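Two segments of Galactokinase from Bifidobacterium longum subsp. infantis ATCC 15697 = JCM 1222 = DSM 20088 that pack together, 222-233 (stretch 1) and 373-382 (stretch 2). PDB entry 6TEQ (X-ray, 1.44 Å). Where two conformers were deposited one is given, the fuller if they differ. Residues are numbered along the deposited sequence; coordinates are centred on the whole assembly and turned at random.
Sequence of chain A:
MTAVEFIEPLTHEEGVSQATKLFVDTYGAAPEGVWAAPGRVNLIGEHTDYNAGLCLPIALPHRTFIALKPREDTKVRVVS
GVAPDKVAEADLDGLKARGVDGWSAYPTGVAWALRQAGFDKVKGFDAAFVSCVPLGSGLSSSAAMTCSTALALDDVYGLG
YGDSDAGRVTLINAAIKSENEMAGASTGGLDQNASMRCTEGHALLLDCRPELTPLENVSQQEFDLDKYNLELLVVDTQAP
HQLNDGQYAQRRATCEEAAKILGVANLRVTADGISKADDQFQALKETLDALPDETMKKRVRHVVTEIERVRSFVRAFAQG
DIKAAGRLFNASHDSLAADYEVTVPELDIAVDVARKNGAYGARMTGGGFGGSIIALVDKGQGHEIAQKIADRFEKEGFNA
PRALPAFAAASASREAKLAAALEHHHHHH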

# COMPACT_ATOMS: atom_id res chain seq x y z
N GLU A 222 14.30 -4.81 -11.29
CA GLU A 222 13.76 -5.95 -12.06
C GLU A 222 12.98 -6.84 -11.09
O GLU A 222 13.50 -7.15 -10.00
CB GLU A 222 14.90 -6.70 -12.75
CG GLU A 222 15.60 -5.92 -13.88
CD GLU A 222 14.86 -5.98 -15.21
OE1 GLU A 222 13.73 -6.45 -15.18
OE2 GLU A 222 15.42 -5.58 -16.28
N PHE A 223 11.75 -7.21 -11.45
CA PHE A 223 10.96 -8.15 -10.65
C PHE A 223 10.16 -9.02 -11.60
O PHE A 223 8.93 -8.92 -11.66
CB PHE A 223 10.12 -7.44 -9.58
CG PHE A 223 9.66 -8.41 -8.54
CD1 PHE A 223 10.53 -8.99 -7.65
CD2 PHE A 223 8.31 -8.77 -8.47
CE1 PHE A 223 10.06 -9.89 -6.70
CE2 PHE A 223 7.86 -9.66 -7.53
CZ PHE A 223 8.74 -10.25 -6.69
N ASP A 224 10.87 -9.82 -12.36
CA ASP A 224 10.24 -10.65 -13.41
C ASP A 224 10.12 -12.06 -12.81
O ASP A 224 11.09 -12.80 -12.83
CB ASP A 224 11.06 -10.63 -14.68
CG ASP A 224 10.52 -11.53 -15.75
OD1 ASP A 224 9.46 -12.20 -15.51
OD2 ASP A 224 11.10 -11.46 -16.85
N LEU A 225 8.97 -12.40 -12.24
CA LEU A 225 8.80 -13.72 -11.61
C LEU A 225 8.98 -14.85 -12.64
O LEU A 225 9.49 -15.90 -12.27
CB LEU A 225 7.39 -13.79 -11.03
CG LEU A 225 7.15 -12.84 -9.86
CD1 LEU A 225 5.69 -12.62 -9.66
CD2 LEU A 225 7.78 -13.34 -8.60
N ASP A 226 8.68 -14.61 -13.90
CA ASP A 226 8.74 -15.65 -14.97
C ASP A 226 10.19 -16.02 -15.26
O ASP A 226 10.47 -17.20 -15.55
CB ASP A 226 8.09 -15.14 -16.26
CG ASP A 226 6.58 -14.90 -16.18
OD1 ASP A 226 5.91 -15.46 -15.33
OD2 ASP A 226 6.10 -14.13 -17.00
N LYS A 227 11.12 -15.05 -15.08
CA LYS A 227 12.55 -15.28 -15.37
C LYS A 227 13.04 -16.43 -14.46
O LYS A 227 13.96 -17.15 -14.85
CB LYS A 227 13.34 -13.98 -15.12
CG LYS A 227 14.84 -14.08 -15.34
CD LYS A 227 15.57 -12.79 -15.06
CE LYS A 227 17.06 -13.01 -15.23
NZ LYS A 227 17.77 -11.73 -15.41
N TYR A 228 12.47 -16.56 -13.25
CA TYR A 228 12.90 -17.54 -12.24
C TYR A 228 11.85 -18.62 -12.03
O TYR A 228 11.99 -19.38 -11.06
CB TYR A 228 13.27 -16.83 -10.96
CG TYR A 228 14.25 -15.71 -11.19
CD1 TYR A 228 15.58 -15.98 -11.40
CD2 TYR A 228 13.89 -14.39 -11.08
CE1 TYR A 228 16.49 -14.96 -11.66
CE2 TYR A 228 14.81 -13.36 -11.24
CZ TYR A 228 16.12 -13.65 -11.55
OH TYR A 228 17.04 -12.67 -11.78
N ASN A 229 10.88 -18.74 -12.94
CA ASN A 229 9.82 -19.77 -12.78
C ASN A 229 9.19 -19.68 -11.38
O ASN A 229 8.96 -20.70 -10.76
CB ASN A 229 10.35 -21.17 -13.07
CG ASN A 229 10.79 -21.30 -14.52
OD1 ASN A 229 10.33 -20.56 -15.37
ND2 ASN A 229 11.68 -22.25 -14.80
N LEU A 230 8.80 -18.46 -11.01
CA LEU A 230 8.19 -18.20 -9.71
C LEU A 230 6.78 -17.66 -9.89
O LEU A 230 6.36 -17.17 -11.00
CB LEU A 230 8.97 -17.12 -8.94
CG LEU A 230 10.43 -17.40 -8.64
CD1 LEU A 230 11.09 -16.17 -7.99
CD2 LEU A 230 10.51 -18.63 -7.77
N GLU A 231 6.09 -17.64 -8.77
CA GLU A 231 4.71 -17.12 -8.64
C GLU A 231 4.66 -16.44 -7.27
O GLU A 231 5.15 -17.03 -6.28
CB GLU A 231 3.72 -18.29 -8.86
CG GLU A 231 2.34 -18.12 -8.24
CD GLU A 231 1.40 -19.28 -8.50
OE1 GLU A 231 1.88 -20.41 -8.84
OE2 GLU A 231 0.18 -19.09 -8.33
N LEU A 232 4.12 -15.23 -7.22
CA LEU A 232 3.97 -14.53 -5.93
C LEU A 232 2.55 -14.82 -5.48
O LEU A 232 1.62 -14.27 -6.06
CB LEU A 232 4.21 -13.04 -6.07
CG LEU A 232 4.13 -12.30 -4.76
CD1 LEU A 232 5.30 -12.62 -3.88
CD2 LEU A 232 4.05 -10.81 -5.06
N LEU A 233 2.42 -15.71 -4.51
CA LEU A 233 1.11 -16.04 -3.93
C LEU A 233 0.74 -14.87 -3.02
O LEU A 233 1.54 -14.49 -2.18
CB LEU A 233 1.18 -17.36 -3.15
CG LEU A 233 -0.12 -17.72 -2.40
CD1 LEU A 233 -1.26 -17.86 -3.36
CD2 LEU A 233 0.04 -19.00 -1.62
N ILE A 373 -0.97 -12.08 3.46
CA ILE A 373 0.38 -12.61 3.35
C ILE A 373 0.75 -12.71 1.89
O ILE A 373 -0.09 -12.82 1.00
CB ILE A 373 0.58 -13.95 4.11
CG1 ILE A 373 -0.07 -15.15 3.43
CG2 ILE A 373 0.17 -13.84 5.54
CD1 ILE A 373 0.73 -16.36 3.63
N ILE A 374 2.05 -12.78 1.68
CA ILE A 374 2.65 -13.08 0.38
C ILE A 374 3.67 -14.18 0.57
O ILE A 374 4.23 -14.36 1.63
CB ILE A 374 3.25 -11.83 -0.25
CG1 ILE A 374 4.51 -11.39 0.47
CG2 ILE A 374 2.19 -10.73 -0.35
CD1 ILE A 374 5.18 -10.16 -0.07
N ALA A 375 3.88 -14.91 -0.50
CA ALA A 375 4.88 -15.98 -0.54
C ALA A 375 5.48 -16.07 -1.92
O ALA A 375 4.75 -16.07 -2.96
CB ALA A 375 4.21 -17.29 -0.13
N LEU A 376 6.79 -16.23 -1.94
CA LEU A 376 7.54 -16.58 -3.15
C LEU A 376 7.44 -18.09 -3.22
O LEU A 376 7.95 -18.74 -2.34
CB LEU A 376 8.98 -16.09 -3.07
CG LEU A 376 9.18 -14.62 -3.30
CD1 LEU A 376 10.64 -14.27 -2.92
CD2 LEU A 376 8.89 -14.20 -4.74
N VAL A 377 6.86 -18.58 -4.31
CA VAL A 377 6.65 -20.01 -4.52
C VAL A 377 7.05 -20.36 -5.94
O VAL A 377 7.13 -19.48 -6.79
CB VAL A 377 5.20 -20.41 -4.23
CG1 VAL A 377 4.75 -19.93 -2.88
CG2 VAL A 377 4.27 -19.93 -5.30
N ASP A 378 7.25 -21.65 -6.19
CA ASP A 378 7.47 -22.04 -7.60
C ASP A 378 6.22 -21.84 -8.43
O ASP A 378 5.08 -22.05 -7.94
CB ASP A 378 7.95 -23.47 -7.73
CG ASP A 378 9.37 -23.67 -7.20
OD1 ASP A 378 10.24 -22.78 -7.45
OD2 ASP A 378 9.58 -24.62 -6.49
N LYS A 379 6.42 -21.49 -9.68
CA LYS A 379 5.29 -21.34 -10.61
C LYS A 379 4.48 -22.62 -10.58
O LYS A 379 5.10 -23.71 -10.70
CB LYS A 379 5.85 -21.17 -12.00
CG LYS A 379 4.88 -20.98 -13.14
CD LYS A 379 5.52 -21.12 -14.55
CE LYS A 379 6.78 -21.98 -14.75
NZ LYS A 379 7.42 -21.64 -16.04
N GLY A 380 3.16 -22.47 -10.49
CA GLY A 380 2.21 -23.59 -10.55
C GLY A 380 1.85 -24.06 -9.14
O GLY A 380 0.95 -24.86 -9.05
N GLN A 381 2.45 -23.50 -8.08
CA GLN A 381 2.20 -23.99 -6.69
C GLN A 381 1.24 -23.06 -5.90
O GLN A 381 0.88 -23.42 -4.77
CB GLN A 381 3.49 -24.16 -5.90
CG GLN A 381 4.47 -25.11 -6.54
CD GLN A 381 3.82 -26.42 -6.82
OE1 GLN A 381 3.64 -26.80 -7.97
NE2 GLN A 381 3.35 -27.06 -5.76
N GLY A 382 0.92 -21.88 -6.40
CA GLY A 382 0.11 -20.92 -5.63
C GLY A 382 -1.24 -21.47 -5.24
O GLY A 382 -1.63 -21.32 -4.08
O HOH W 1 11.76 -21.76 -9.52

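Strands 230-233 and 373-378 lie side by side and run antiparallel, their directions 146° apart. The backbone ladder sets the register. Glu231 pairs with Val377: Glu231 N donates to Val377 O at 2.9 Å, and Val377 N to Glu231 O at 3.0 Å. Leu233 pairs with Ala375 in the same way, with Leu233 N to Ala375 O at 2.8 Å and Ala375 N to Leu233 O at 2.9 Å. Between these pairs Leu232 CA makes a CA-H...O contact with Ala375 O at 3.4 Å; just beyond them, Ile374 CA makes one with Leu233 O at 3.1 Å.

The side chains of Leu232 and Leu376 share one face of the sheet. Here Leu376 is the main bump. Its CD2 methyl enters a hollow walled by apolar side chains of the first stretch. Leu376 CD2 lies 4.0 Å from Leu232 CD1, 4.1 Å from Leu225 CD2, 4.4 Å from Leu230 CD1 and 4.4 Å from Phe223 CZ. The methyl meets the Phe223 ring obliquely. Leu232 CD1 also reaches Ile374 CB, at 4.2 Å.

The other face carries Glu231, Leu233, Ala375 and Val377. Ala375 is small, and Leu233 sits beside it, with Leu233 CB 4.3 Å from Ala375 CB. Leu233 CB is also 4.4 Å from Val377 CG1. The tip of Leu233 reaches the far end of the second stretch, where Leu233 CD1 lies 3.6 Å from Gly382 O.

Glu231 fills a polar hollow lined by backbone amides. Asp378 to Gln381 form a type II turn, and the extended Glu231 side chain, with chi1 and chi2 both t, reaches the backbone amides there. Glu231 OE1 accepts from Gly380 N at 2.9 Å and from Gly382 N at 3.0 Å. The carboxylate thus ties the turn to the residue that follows it. Gly382 leaves the room that Glu231 needs: an ideal CB on Gly382 would sit 2.0 Å from Glu231 OE2, a clash. Gly380 has a positive phi, which favours glycine; a CB there would point away from the first stretch.

Beyond the strand, Asn229 and Lys379 close the exposed end twice over. Lys379 N donates to Asn229 O at 2.9 Å, nearly straight at 168°. Lys379 NZ donates to Asn229 OD1 at 3.2 Å, so the long lysine side chain lies along the asparagine. Nearby, water 1 lies between the stretches, its oxygen 2.8 Å from Tyr228 O and 2.8 Å from Asp378 OD1. Together the two stretches bury 765 Å².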